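PDB 1L8Q: chromosomal replication initiator protein DnaA from Aquifex aeolicus, which binds the replication origin and, in its ATP-bound form, is thought to start chromosomal replication once per cell cycle. Local coordinates for residues 6-11 and 53-58; 48-53 and 162-167; 101-106 and 133-138. All blocks are in the same frame, centred on the assembly; numbering follows the deposited sequence.

How the interactions relate
Three contacts lie within the AAA+ region, at or near its nucleotide site. Starting from the N terminus, interaction 1 brings residues 6-11 back onto the helix at 53-58, closing a loop that holds helix 20-31 and strand 40-43. Interaction 2 begins inside that loop, at residues 48-53, and ends at 162-167, so the two cross and share Leu-53 on helix 50-63. Interaction 3, between 101-106 and 133-138, opens after interaction 1 has closed and is complete before interaction 2 closes. It joins neighbouring strands of the parallel sheet. Helix 50-63 packs against these strands through Leu-54, and thereby ties the N-terminal loop, the nucleotide site and the sheet together.

Interaction 1. Residues 6-11 and 53-58; sequences PKYTLE and LLQAAG
Ala-56 presents its methyl to the loop formed by Tyr-8, Thr-9 and Leu-10, showing how a small residue lets a chain lie close on a helix. The CA atoms of Thr-9 and Ala-56 come within 4.1 Å. Leu-10 folds over this methyl, its CD2 lying 3.5 Å from Ala-56 CB. Chi1 of -84° sets its CG beside the backbone N; from there the other branch, CD1, comes within 3.9 Å of Leu-53 CD1, and the two leucines cross at about a right angle. An alanine in place of Leu-10 would probably open a gap over the Ala-56 methyl and leave Leu-53 CD1 without this neighbour. On the other flank the Tyr-8 ring crosses the Gln-55 chain obliquely, CD2 meeting Gln-55 CB at 3.6 Å. Lys-7 CG lies over the centre of one face of that ring, 4.1 Å above its plane. Between the backbones, the CA-H of Ala-56 is directed at Tyr-8 O, the CA and O atoms being 3.5 Å apart. That same oxygen accepts a hydrogen bond from Asn-59 ND2, while Thr-9 O is bonded to His-52 NE2. The rings of Tyr-8 and His-52 meet edge-to-face, and Tyr-8 also touches the ADP. The contact thus fastens an N-terminal loop to the helix that follows the P-loop, and places Tyr-8 at the nucleotide pocket of this AAA+ domain.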
loop_
_atom_site.group_PDB
_atom_site.type_symbol
_atom_site.label_atom_id
_atom_site.label_comp_id
_atom_site.label_asym_id
_atom_site.label_seq_id
_atom_site.Cartn_x
_atom_site.Cartn_y
_atom_site.Cartn_z
ATOM N N PRO A 6 -0.243 4.489 -20.814
ATOM C CA PRO A 6 0.842 5.355 -21.282
ATOM C C PRO A 6 1.379 6.333 -20.244
ATOM O O PRO A 6 2.537 6.734 -20.370
ATOM C CB PRO A 6 0.193 6.127 -22.432
ATOM C CG PRO A 6 -0.840 5.209 -22.953
ATOM C CD PRO A 6 -1.359 4.430 -21.765
ATOM N N LYS A 7 0.578 6.699 -19.244
ATOM C CA LYS A 7 0.987 7.724 -18.272
ATOM C C LYS A 7 2.224 7.365 -17.428
ATOM O O LYS A 7 2.896 8.244 -16.915
ATOM C CB LYS A 7 -0.182 8.121 -17.361
ATOM C CG LYS A 7 -0.307 7.291 -16.092
ATOM C CD LYS A 7 -1.544 7.672 -15.273
ATOM C CE LYS A 7 -1.712 6.737 -14.060
ATOM N NZ LYS A 7 -2.869 7.118 -13.190
ATOM N N TYR A 8 2.513 6.076 -17.285
ATOM C CA TYR A 8 3.671 5.640 -16.509
ATOM C C TYR A 8 4.883 5.550 -17.409
ATOM O O TYR A 8 4.877 4.771 -18.359
ATOM C CB TYR A 8 3.429 4.250 -15.934
ATOM C CG TYR A 8 2.235 4.093 -15.021
ATOM C CD1 TYR A 8 2.213 4.672 -13.763
ATOM C CD2 TYR A 8 1.157 3.296 -15.394
ATOM C CE1 TYR A 8 1.139 4.483 -12.914
ATOM C CE2 TYR A 8 0.087 3.102 -14.556
ATOM C CZ TYR A 8 0.081 3.691 -13.318
ATOM O OH TYR A 8 -0.993 3.500 -12.482
ATOM N N THR A 9 5.936 6.309 -17.121
ATOM C CA THR A 9 7.147 6.175 -17.916
ATOM C C THR A 9 8.418 6.195 -17.095
ATOM O O THR A 9 8.454 6.733 -15.988
ATOM C CB THR A 9 7.228 7.255 -19.014
ATOM O OG1 THR A 9 7.843 8.446 -18.487
ATOM C CG2 THR A 9 5.825 7.711 -19.459
ATOM N N LEU A 10 9.473 5.612 -17.655
ATOM C CA LEU A 10 10.769 5.615 -17.018
ATOM C C LEU A 10 11.218 7.043 -16.935
ATOM O O LEU A 10 12.044 7.404 -16.121
ATOM C CB LEU A 10 11.779 4.835 -17.850
ATOM C CG LEU A 10 11.845 3.325 -17.689
ATOM C CD1 LEU A 10 11.604 2.931 -16.253
ATOM C CD2 LEU A 10 10.827 2.694 -18.569
ATOM N N GLU A 11 10.684 7.861 -17.816
ATOM C CA GLU A 11 11.085 9.250 -17.866
ATOM C C GLU A 11 10.428 10.088 -16.756
ATOM O O GLU A 11 11.023 11.052 -16.271
ATOM C CB GLU A 11 10.835 9.830 -19.263
ATOM C CG GLU A 11 11.241 8.882 -20.398
ATOM C CD GLU A 11 10.056 8.387 -21.237
ATOM O OE1 GLU A 11 9.468 9.206 -22.008
ATOM O OE2 GLU A 11 9.729 7.174 -21.150
ATOM N N LEU A 53 6.657 1.247 -12.309
ATOM C CA LEU A 53 7.881 0.756 -12.910
ATOM C C LEU A 53 7.610 -0.373 -13.920
ATOM O O LEU A 53 8.205 -0.395 -15.011
ATOM C CB LEU A 53 8.843 0.300 -11.823
ATOM C CG LEU A 53 10.314 0.107 -12.146
ATOM C CD1 LEU A 53 10.888 1.349 -12.781
ATOM C CD2 LEU A 53 11.044 -0.207 -10.858
ATOM N N LEU A 54 6.722 -1.304 -13.572
ATOM C CA LEU A 54 6.398 -2.385 -14.502
ATOM C C LEU A 54 5.840 -1.802 -15.794
ATOM O O LEU A 54 6.255 -2.166 -16.896
ATOM C CB LEU A 54 5.378 -3.341 -13.899
ATOM C CG LEU A 54 5.884 -4.638 -13.271
ATOM C CD1 LEU A 54 7.005 -4.388 -12.298
ATOM C CD2 LEU A 54 4.712 -5.351 -12.600
ATOM N N GLN A 55 4.908 -0.874 -15.653
ATOM C CA GLN A 55 4.261 -0.318 -16.808
ATOM C C GLN A 55 5.166 0.600 -17.618
ATOM O O GLN A 55 5.010 0.731 -18.837
ATOM C CB GLN A 55 2.983 0.395 -16.406
ATOM C CG GLN A 55 1.997 -0.516 -15.736
ATOM C CD GLN A 55 0.671 -0.515 -16.433
ATOM O OE1 GLN A 55 -0.317 -1.001 -15.893
ATOM N NE2 GLN A 55 0.642 0.019 -17.637
ATOM N N ALA A 56 6.108 1.245 -16.951
ATOM C CA ALA A 56 7.041 2.087 -17.676
ATOM C C ALA A 56 7.950 1.197 -18.523
ATOM O O ALA A 56 8.262 1.539 -19.661
ATOM C CB ALA A 56 7.839 2.936 -16.738
ATOM N N ALA A 57 8.364 0.055 -17.975
ATOM C CA ALA A 57 9.167 -0.894 -18.736
ATOM C C ALA A 57 8.384 -1.363 -19.954
ATOM O O ALA A 57 8.900 -1.378 -21.061
ATOM C CB ALA A 57 9.568 -2.105 -17.858
ATOM N N GLY A 58 7.135 -1.750 -19.737
ATOM C CA GLY A 58 6.304 -2.232 -20.811
ATOM C C GLY A 58 6.155 -1.194 -21.899
ATOM O O GLY A 58 6.300 -1.493 -23.080
#

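Interaction 2. Residues 48-53 and 162-167; sequences TGKTHL and VEIELD. With MG (magnesium ion), chain B; ADP (adenosine-5'-diphosphate), chain C.
The Walker A P-loop of this AAA+ ATPase meets residues 162-167 where Thr-48, Gly-49 and Lys-50 pack against Ile-164. Ile-164 CG1 lies 3.7 Å from Thr-48 CG2. Chi2 of Ile-164 is extended (-177°), which carries CD1 out to 3.9 Å from Gly-49 C. Its other branch, CG2, meets Lys-50 CG at 3.7 Å. Gly-49 has a positive phi (115°), at which a side chain would probably press on the preceding carbonyl. The same loop grips the ADP. The amide N of Thr-48 reaches O2B at 2.9 Å on a nearly straight path, and that of Lys-50 reaches the same oxygen. Lys-50 NZ adds a bond to O2B of 2.7 Å. Thr-51 N holds O1B, which together with Thr-51 OG1, 1.9 Å from the metal, and four waters surrounds the magnesium ion. His-52 N bonds O1A, while His-52 ND1 and ADP O2' share a hydrogen bond of 2.6 Å at the ring edge. Leu-166 CD1 approaches the base at N7, 3.7 Å away. Apolar packing therefore backs the loop against residues 162-167, while the amides of the loop and of the first turn of helix 50-63, Lys-50 and the metal are likely to offset the phosphate charge.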
loop_
_atom_site.group_PDB
_atom_site.type_symbol
_atom_site.label_atom_id
_atom_site.label_comp_id
_atom_site.label_asym_id
_atom_site.label_seq_id
_atom_site.Cartn_x
_atom_site.Cartn_y
_atom_site.Cartn_z
ATOM N N THR A 48 4.588 2.487 -3.873
ATOM C CA THR A 48 6.007 2.537 -3.753
ATOM C C THR A 48 6.715 2.556 -5.094
ATOM O O THR A 48 7.935 2.712 -5.159
ATOM C CB THR A 48 6.437 1.364 -2.901
ATOM O OG1 THR A 48 6.817 1.845 -1.599
ATOM C CG2 THR A 48 7.677 0.739 -3.448
ATOM N N GLY A 49 5.944 2.408 -6.167
ATOM C CA GLY A 49 6.493 2.469 -7.511
ATOM C C GLY A 49 6.426 1.186 -8.328
ATOM O O GLY A 49 6.779 1.183 -9.510
ATOM N N LYS A 50 5.971 0.097 -7.714
ATOM C CA LYS A 50 5.924 -1.192 -8.403
ATOM C C LYS A 50 5.144 -1.144 -9.728
ATOM O O LYS A 50 5.677 -1.479 -10.782
ATOM C CB LYS A 50 5.376 -2.291 -7.467
ATOM C CG LYS A 50 6.148 -2.409 -6.157
ATOM C CD LYS A 50 5.589 -3.508 -5.247
ATOM C CE LYS A 50 4.087 -3.372 -5.064
ATOM N NZ LYS A 50 3.687 -2.222 -4.191
ATOM N N THR A 51 3.895 -0.713 -9.684
ATOM C CA THR A 51 3.091 -0.730 -10.888
ATOM C C THR A 51 3.640 0.272 -11.897
ATOM O O THR A 51 3.774 -0.011 -13.083
ATOM C CB THR A 51 1.625 -0.448 -10.556
ATOM O OG1 THR A 51 1.104 -1.510 -9.736
ATOM C CG2 THR A 51 0.753 -0.513 -11.823
ATOM N N HIS A 52 3.989 1.442 -11.415
ATOM C CA HIS A 52 4.540 2.449 -12.270
ATOM C C HIS A 52 5.759 1.908 -13.027
ATOM O O HIS A 52 5.888 2.089 -14.241
ATOM C CB HIS A 52 4.936 3.653 -11.427
ATOM C CG HIS A 52 5.435 4.808 -12.227
ATOM N ND1 HIS A 52 4.937 6.084 -12.078
ATOM C CD2 HIS A 52 6.383 4.882 -13.192
ATOM C CE1 HIS A 52 5.566 6.898 -12.908
ATOM N NE2 HIS A 52 6.449 6.193 -13.594
ATOM N N LEU A 53 6.657 1.247 -12.309
ATOM C CA LEU A 53 7.881 0.756 -12.910
ATOM C C LEU A 53 7.610 -0.373 -13.920
ATOM O O LEU A 53 8.205 -0.395 -15.011
ATOM C CB LEU A 53 8.843 0.300 -11.823
ATOM C CG LEU A 53 10.314 0.107 -12.146
ATOM C CD1 LEU A 53 10.888 1.349 -12.781
ATOM C CD2 LEU A 53 11.044 -0.207 -10.858
ATOM N N VAL A 162 14.633 -7.282 -5.936
ATOM C CA VAL A 162 14.969 -5.944 -5.478
ATOM C C VAL A 162 13.821 -5.257 -4.740
ATOM O O VAL A 162 12.727 -5.088 -5.267
ATOM C CB VAL A 162 15.454 -5.048 -6.627
ATOM C CG1 VAL A 162 16.410 -5.809 -7.514
ATOM C CG2 VAL A 162 14.315 -4.598 -7.436
ATOM N N GLU A 163 14.082 -4.867 -3.513
ATOM C CA GLU A 163 13.114 -4.164 -2.701
ATOM C C GLU A 163 12.991 -2.730 -3.194
ATOM O O GLU A 163 13.955 -2.138 -3.591
ATOM C CB GLU A 163 13.594 -4.175 -1.252
ATOM C CG GLU A 163 12.644 -3.582 -0.247
ATOM C CD GLU A 163 13.069 -3.894 1.179
ATOM O OE1 GLU A 163 14.259 -4.276 1.367
ATOM O OE2 GLU A 163 12.224 -3.776 2.109
ATOM N N ILE A 164 11.801 -2.166 -3.159
ATOM C CA ILE A 164 11.629 -0.794 -3.601
ATOM C C ILE A 164 10.972 0.041 -2.515
ATOM O O ILE A 164 10.065 -0.417 -1.821
ATOM C CB ILE A 164 10.823 -0.763 -4.911
ATOM C CG1 ILE A 164 10.762 0.632 -5.491
ATOM C CG2 ILE A 164 9.432 -1.339 -4.723
ATOM C CD1 ILE A 164 9.935 0.693 -6.706
ATOM N N GLU A 165 11.467 1.253 -2.330
ATOM C CA GLU A 165 10.930 2.144 -1.294
ATOM C C GLU A 165 10.729 3.547 -1.829
ATOM O O GLU A 165 11.425 3.990 -2.743
ATOM C CB GLU A 165 11.864 2.211 -0.058
ATOM C CG GLU A 165 11.655 1.105 0.971
ATOM C CD GLU A 165 12.889 0.843 1.865
ATOM O OE1 GLU A 165 12.769 0.038 2.827
ATOM O OE2 GLU A 165 13.982 1.423 1.621
ATOM N N LEU A 166 9.764 4.244 -1.253
ATOM C CA LEU A 166 9.541 5.628 -1.581
ATOM C C LEU A 166 10.095 6.475 -0.446
ATOM O O LEU A 166 9.410 6.730 0.532
ATOM C CB LEU A 166 8.068 5.897 -1.756
ATOM C CG LEU A 166 7.787 7.186 -2.524
ATOM C CD1 LEU A 166 8.025 6.935 -3.994
ATOM C CD2 LEU A 166 6.369 7.649 -2.294
ATOM N N ASP A 167 11.342 6.895 -0.582
ATOM C CA ASP A 167 12.014 7.631 0.462
ATOM C C ASP A 167 11.612 9.112 0.536
ATOM O O ASP A 167 10.993 9.650 -0.378
ATOM C CB ASP A 167 13.535 7.484 0.318
ATOM C CG ASP A 167 14.127 8.354 -0.809
ATOM O OD1 ASP A 167 13.381 9.061 -1.512
ATOM O OD2 ASP A 167 15.349 8.398 -1.052
HETATM MG MG MG B . 0.777 -1.287 -7.832
HETATM P PB ADP C . 2.477 0.531 -6.106
HETATM O O1B ADP C . 2.206 -0.174 -7.444
HETATM O O2B ADP C . 3.779 0.156 -5.460
HETATM O O3B ADP C . 1.300 0.531 -5.181
HETATM P PA ADP C . 2.306 2.581 -7.918
HETATM O O1A ADP C . 3.305 2.132 -8.968
HETATM O O2A ADP C . 0.889 2.114 -8.208
HETATM O O3A ADP C . 2.711 2.050 -6.473
HETATM O "O5'" ADP C . 2.381 4.162 -7.747
HETATM C "C5'" ADP C . 1.484 4.839 -6.885
HETATM C "C4'" ADP C . 1.420 6.258 -7.393
HETATM O "O4'" ADP C . 2.610 6.977 -7.012
HETATM C "C3'" ADP C . 1.403 6.248 -8.905
HETATM O "O3'" ADP C . 0.629 7.378 -9.280
HETATM C "C2'" ADP C . 2.856 6.460 -9.266
HETATM O "O2'" ADP C . 3.105 7.018 -10.545
HETATM C "C1'" ADP C . 3.346 7.370 -8.173
HETATM N N9 ADP C . 4.778 7.096 -7.995
HETATM C C8 ADP C . 5.320 6.041 -7.343
HETATM N N7 ADP C . 6.685 6.113 -7.384
HETATM C C5 ADP C . 7.013 7.206 -8.082
HETATM C C6 ADP C . 8.261 7.860 -8.500
HETATM N N6 ADP C . 9.460 7.349 -8.177
HETATM N N1 ADP C . 8.172 8.987 -9.215
HETATM C C2 ADP C . 6.983 9.529 -9.548
HETATM N N3 ADP C . 5.807 8.979 -9.192
HETATM C C4 ADP C . 5.763 7.848 -8.482
HETATM O O HOH W 1 0.090 -1.643 -5.802
HETATM O O HOH W 2 1.633 -3.272 -7.600
HETATM O O HOH W 3 -0.487 0.017 -7.749
HETATM O O HOH W 4 -0.808 -2.632 -8.122
#

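Interaction 3. Residues 101-106 and 133-138; sequences LLLLDD and QIILAS
Ile-135 N donates to Leu-102 O in the shortest bond between these two strands, 2.9 Å and close to straight at 171°. Three more bonds continue the alternation: Leu-102 N to Gln-133 O, Leu-104 N to Ile-135 O, and Ala-137 N to Leu-104 O at 3.0 Å. The strands run parallel, 8° apart in direction. Several carbonyls receive a CA-H besides their amide; Leu-103 CA, for example, is 3.4 Å from Ile-135 O. Side chains pair on both faces. Leu-103 and Ile-135 lie side by side and point the same way, CD2 of the leucine resting 3.7 Å from CB of the isoleucine, on the face packed by helix 50-63. On the face turned to helix 114-129, Leu-104 CB touches Leu-136 CD1 at 3.5 Å. This is a beta-alpha-beta unit, with helix 114-129 as the connection. At the end of strand 101-105, Asp-105 OD1 sits 3.5 Å from Ala-137 CB. Its other oxygen, OD2, is gripped by Thr-51 OG1 and Tyr-70 OH. The run of leucines ending in Asp-105 and Asp-106 matches a Walker B motif. Buried apolar pairs and backbone bonds thus hold the two strands in register up to Leu-104 and Ala-137, while the hydrogen bond between Asp-105 OD2 and Thr-51 OG1 is likely to orient the hydroxyl that binds the magnesium ion, making Asp-105 a second-shell residue of the metal.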
loop_
_atom_site.group_PDB
_atom_site.type_symbol
_atom_site.label_atom_id
_atom_site.label_comp_id
_atom_site.label_asym_id
_atom_site.label_seq_id
_atom_site.Cartn_x
_atom_site.Cartn_y
_atom_site.Cartn_z
ATOM N N LEU A 101 7.883 -9.688 -23.492
ATOM C CA LEU A 101 7.925 -9.095 -22.162
ATOM C C LEU A 101 6.636 -9.384 -21.401
ATOM O O LEU A 101 5.585 -8.891 -21.773
ATOM C CB LEU A 101 8.068 -7.569 -22.278
ATOM C CG LEU A 101 8.832 -6.805 -21.169
ATOM C CD1 LEU A 101 8.248 -5.420 -20.903
ATOM C CD2 LEU A 101 8.977 -7.582 -19.851
ATOM N N LEU A 102 6.724 -10.168 -20.335
ATOM C CA LEU A 102 5.567 -10.448 -19.505
ATOM C C LEU A 102 5.690 -9.663 -18.184
ATOM O O LEU A 102 6.736 -9.679 -17.517
ATOM C CB LEU A 102 5.446 -11.953 -19.248
ATOM C CG LEU A 102 4.512 -12.380 -18.121
ATOM C CD1 LEU A 102 3.153 -11.854 -18.367
ATOM C CD2 LEU A 102 4.462 -13.874 -18.005
ATOM N N LEU A 103 4.645 -8.940 -17.827
ATOM C CA LEU A 103 4.663 -8.180 -16.596
ATOM C C LEU A 103 3.521 -8.651 -15.727
ATOM O O LEU A 103 2.351 -8.394 -16.055
ATOM C CB LEU A 103 4.482 -6.695 -16.891
ATOM C CG LEU A 103 5.415 -6.022 -17.912
ATOM C CD1 LEU A 103 4.845 -4.684 -18.296
ATOM C CD2 LEU A 103 6.830 -5.864 -17.372
ATOM N N LEU A 104 3.848 -9.364 -14.647
ATOM C CA LEU A 104 2.842 -9.863 -13.733
ATOM C C LEU A 104 2.929 -9.086 -12.438
ATOM O O LEU A 104 3.930 -9.191 -11.689
ATOM C CB LEU A 104 3.031 -11.352 -13.472
ATOM C CG LEU A 104 1.753 -12.057 -13.021
ATOM C CD1 LEU A 104 0.700 -11.979 -14.133
ATOM C CD2 LEU A 104 2.006 -13.491 -12.610
ATOM N N ASP A 105 1.889 -8.306 -12.164
ATOM C CA ASP A 105 1.870 -7.407 -11.028
ATOM C C ASP A 105 1.104 -8.036 -9.876
ATOM O O ASP A 105 0.187 -8.804 -10.104
ATOM C CB ASP A 105 1.165 -6.135 -11.460
ATOM C CG ASP A 105 1.557 -4.929 -10.637
ATOM O OD1 ASP A 105 2.302 -5.077 -9.643
ATOM O OD2 ASP A 105 1.170 -3.779 -10.933
ATOM N N ASP A 106 1.484 -7.711 -8.640
ATOM C CA ASP A 106 0.792 -8.209 -7.444
ATOM C C ASP A 106 0.753 -9.743 -7.267
ATOM O O ASP A 106 -0.277 -10.312 -6.889
ATOM C CB ASP A 106 -0.615 -7.631 -7.358
ATOM C CG ASP A 106 -0.616 -6.117 -7.139
ATOM O OD1 ASP A 106 -1.551 -5.437 -7.644
ATOM O OD2 ASP A 106 0.270 -5.509 -6.489
ATOM N N GLN A 133 11.735 -11.859 -21.450
ATOM C CA GLN A 133 11.845 -11.150 -20.185
ATOM C C GLN A 133 10.608 -11.275 -19.336
ATOM O O GLN A 133 9.491 -11.102 -19.812
ATOM C CB GLN A 133 12.175 -9.675 -20.417
ATOM C CG GLN A 133 12.399 -8.874 -19.140
ATOM C CD GLN A 133 13.725 -9.225 -18.445
ATOM O OE1 GLN A 133 14.799 -9.086 -19.034
ATOM N NE2 GLN A 133 13.643 -9.684 -17.209
ATOM N N ILE A 134 10.815 -11.572 -18.068
ATOM C CA ILE A 134 9.731 -11.654 -17.125
ATOM C C ILE A 134 10.004 -10.658 -16.025
ATOM O O ILE A 134 11.110 -10.607 -15.492
ATOM C CB ILE A 134 9.668 -13.043 -16.526
ATOM C CG1 ILE A 134 9.449 -14.093 -17.621
ATOM C CG2 ILE A 134 8.573 -13.113 -15.478
ATOM C CD1 ILE A 134 9.862 -15.494 -17.198
ATOM N N ILE A 135 9.016 -9.829 -15.707
ATOM C CA ILE A 135 9.141 -8.940 -14.580
ATOM C C ILE A 135 7.939 -9.137 -13.677
ATOM O O ILE A 135 6.798 -9.021 -14.118
ATOM C CB ILE A 135 9.251 -7.497 -15.028
ATOM C CG1 ILE A 135 10.377 -7.345 -16.022
ATOM C CG2 ILE A 135 9.516 -6.573 -13.835
ATOM C CD1 ILE A 135 10.565 -5.941 -16.482
ATOM N N LEU A 136 8.202 -9.482 -12.418
ATOM C CA LEU A 136 7.148 -9.685 -11.448
ATOM C C LEU A 136 7.214 -8.577 -10.446
ATOM O O LEU A 136 8.266 -7.974 -10.256
ATOM C CB LEU A 136 7.339 -11.004 -10.699
ATOM C CG LEU A 136 7.226 -12.315 -11.455
ATOM C CD1 LEU A 136 6.275 -12.194 -12.613
ATOM C CD2 LEU A 136 8.572 -12.683 -11.926
ATOM N N ALA A 137 6.095 -8.310 -9.789
ATOM C CA ALA A 137 6.072 -7.357 -8.693
ATOM C C ALA A 137 5.172 -7.920 -7.609
ATOM O O ALA A 137 4.201 -8.648 -7.898
ATOM C CB ALA A 137 5.577 -6.044 -9.141
ATOM N N SER A 138 5.511 -7.615 -6.361
ATOM C CA SER A 138 4.790 -8.156 -5.230
ATOM C C SER A 138 4.890 -7.199 -4.081
ATOM O O SER A 138 5.734 -6.314 -4.088
ATOM C CB SER A 138 5.358 -9.499 -4.819
ATOM O OG SER A 138 4.891 -9.845 -3.519
#